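AcRAF (Thiomonas intermedia, PDB 4LOW) is a pterin dehydratase-like protein that acts as a RuBisCO assembly factor in the alpha-carboxysome. Local coordinates at residues A[20-25]-A[79-84]. Numbering follows the deposited sequence. Where two conformers were deposited one is given.
With FMT (formic acid), chain C.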
loop_
_atom_site.group_PDB
_atom_site.type_symbol
_atom_site.label_atom_id
_atom_site.label_comp_id
_atom_site.label_asym_id
_atom_site.label_seq_id
_atom_site.Cartn_x
_atom_site.Cartn_y
_atom_site.Cartn_z
ATOM N N LYS A 20 -2.631 -6.843 10.495
ATOM C CA LYS A 20 -3.704 -7.683 9.997
ATOM C C LYS A 20 -3.673 -7.697 8.494
ATOM O O LYS A 20 -3.444 -6.682 7.841
ATOM C CB LYS A 20 -5.078 -7.191 10.479
ATOM C CG LYS A 20 -6.234 -8.117 10.112
ATOM C CD LYS A 20 -7.480 -7.725 10.906
ATOM C CE LYS A 20 -8.692 -8.439 10.390
ATOM N NZ LYS A 20 -9.884 -8.070 11.230
ATOM N N ARG A 21 -3.976 -8.866 7.935
ATOM C CA ARG A 21 -4.140 -9.053 6.484
ATOM C C ARG A 21 -5.609 -9.171 6.128
ATOM O O ARG A 21 -6.363 -9.935 6.767
ATOM C CB ARG A 21 -3.403 -10.324 6.069
ATOM C CG ARG A 21 -3.581 -10.730 4.602
ATOM C CD ARG A 21 -2.883 -12.062 4.330
ATOM N NE ARG A 21 -2.823 -12.394 2.891
ATOM C CZ ARG A 21 -1.853 -12.000 2.084
ATOM N NH1 ARG A 21 -0.878 -11.212 2.542
ATOM N NH2 ARG A 21 -1.830 -12.411 0.820
ATOM N N PHE A 22 -6.020 -8.439 5.134
ATOM C CA PHE A 22 -7.378 -8.489 4.611
ATOM C C PHE A 22 -7.306 -9.017 3.205
ATOM O O PHE A 22 -6.557 -8.473 2.401
ATOM C CB PHE A 22 -7.951 -7.066 4.588
ATOM C CG PHE A 22 -8.161 -6.455 5.956
ATOM C CD1 PHE A 22 -7.109 -5.854 6.643
ATOM C CD2 PHE A 22 -9.392 -6.539 6.587
ATOM C CE1 PHE A 22 -7.310 -5.317 7.930
ATOM C CE2 PHE A 22 -9.592 -5.977 7.855
ATOM C CZ PHE A 22 -8.554 -5.391 8.512
ATOM N N ALA A 23 -8.127 -9.983 2.837
ATOM C CA ALA A 23 -8.133 -10.507 1.467
ATOM C C ALA A 23 -9.519 -10.298 0.868
ATOM O O ALA A 23 -10.537 -10.337 1.576
ATOM C CB ALA A 23 -7.758 -11.987 1.471
ATOM N N PHE A 24 -9.558 -10.046 -0.441
ATOM C CA PHE A 24 -10.780 -9.697 -1.150
ATOM C C PHE A 24 -10.937 -10.548 -2.395
ATOM O O PHE A 24 -9.962 -11.072 -2.909
ATOM C CB PHE A 24 -10.761 -8.203 -1.521
ATOM C CG PHE A 24 -10.634 -7.313 -0.306
ATOM C CD1 PHE A 24 -11.748 -6.954 0.442
ATOM C CD2 PHE A 24 -9.400 -6.891 0.125
ATOM C CE1 PHE A 24 -11.611 -6.159 1.596
ATOM C CE2 PHE A 24 -9.266 -6.096 1.276
ATOM C CZ PHE A 24 -10.373 -5.757 2.001
ATOM N N GLY A 25 -12.164 -10.633 -2.899
ATOM C CA GLY A 25 -12.434 -11.452 -4.065
ATOM C C GLY A 25 -12.079 -10.843 -5.397
ATOM O O GLY A 25 -12.191 -11.538 -6.400
ATOM N N ALA A 79 -10.411 -1.188 14.737
ATOM C CA ALA A 79 -11.804 -1.580 14.633
ATOM C C ALA A 79 -12.527 -0.809 13.516
ATOM O O ALA A 79 -13.400 -1.358 12.866
ATOM C CB ALA A 79 -12.507 -1.336 15.968
ATOM N N ARG A 80 -12.193 0.448 13.296
ATOM C CA ARG A 80 -12.841 1.146 12.183
ATOM C C ARG A 80 -12.353 0.557 10.844
ATOM O O ARG A 80 -13.175 0.393 9.921
ATOM C CB ARG A 80 -12.641 2.650 12.270
ATOM C CG ARG A 80 -13.495 3.283 13.376
ATOM C CD ARG A 80 -12.957 4.624 13.778
ATOM N NE ARG A 80 -13.370 5.677 12.863
ATOM C CZ ARG A 80 -13.222 6.970 13.122
ATOM N NH1 ARG A 80 -12.695 7.369 14.275
ATOM N NH2 ARG A 80 -13.610 7.874 12.240
ATOM N N VAL A 81 -11.046 0.141 10.757
ATOM C CA VAL A 81 -10.564 -0.519 9.532
ATOM C C VAL A 81 -11.372 -1.806 9.316
ATOM O O VAL A 81 -11.864 -2.048 8.200
ATOM C CB VAL A 81 -9.087 -0.836 9.631
ATOM C CG1 VAL A 81 -8.639 -1.706 8.461
ATOM C CG2 VAL A 81 -8.265 0.429 9.678
ATOM N N ASP A 82 -11.604 -2.609 10.389
ATOM C CA ASP A 82 -12.425 -3.815 10.253
ATOM C C ASP A 82 -13.824 -3.477 9.716
ATOM O O ASP A 82 -14.352 -4.210 8.871
ATOM C CB ASP A 82 -12.575 -4.510 11.601
ATOM C CG ASP A 82 -11.336 -5.204 12.079
ATOM O OD1 ASP A 82 -10.367 -5.281 11.312
ATOM O OD2 ASP A 82 -11.333 -5.653 13.231
ATOM N N ALA A 83 -14.424 -2.369 10.188
ATOM C CA ALA A 83 -15.755 -2.005 9.725
ATOM C C ALA A 83 -15.744 -1.619 8.249
ATOM O O ALA A 83 -16.753 -1.856 7.571
ATOM C CB ALA A 83 -16.318 -0.858 10.554
ATOM N N LEU A 84 -14.635 -1.048 7.730
ATOM C CA LEU A 84 -14.550 -0.727 6.307
ATOM C C LEU A 84 -14.502 -2.006 5.480
ATOM O O LEU A 84 -14.946 -2.005 4.326
ATOM C CB LEU A 84 -13.296 0.092 5.989
ATOM C CG LEU A 84 -13.155 1.460 6.669
ATOM C CD1 LEU A 84 -11.813 2.091 6.315
ATOM C CD2 LEU A 84 -14.314 2.390 6.321
HETATM C C FMT C . -3.612 -11.582 10.677
HETATM O O1 FMT C . -4.115 -11.253 9.566
HETATM O O2 FMT C . -4.172 -11.066 11.801
#
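A single carboxylate oxygen, Asp-82 OD1, meets, across the contact, both a buried ammonium group and the rim of an aromatic ring. Lys-20 NZ donates to it at 2.8 Å in a salt bridge, arriving not in the carboxylate plane but from about 55° above it. The same oxygen lies in the plane of the Phe-22 ring, 3.3 Å from CZ, where the electropositive ring edge would favour a carboxylate oxygen; ring and carboxylate planes stand 57° apart. With CG anti to the backbone N (chi1 -174°) and every later torsion extended, Lys-20 spans the gap from strand to helix and meets the aspartate side chain at roughly a right angle. Its NZ also donates to the backbone oxygens of His-5 and His-7, both from the expression tag, while Trp-9 NE1 forms a hydrogen bond to Asp-82 OD1. A methionine in place of Lys-20 would probably leave the carboxylate without this countercharge and remove the bonds to the two histidine carbonyls. Beside this polar meeting, Val-81 CG1 packs 3.7 Å from Phe-22 CZ. Here residues 79-84 of helix 72-84 run nearly parallel to residues 20-23 of strand 17-23, with Phe-33 of helix 27-44 and Ile-60 of strand 57-63 touching both Phe-22 and Val-81.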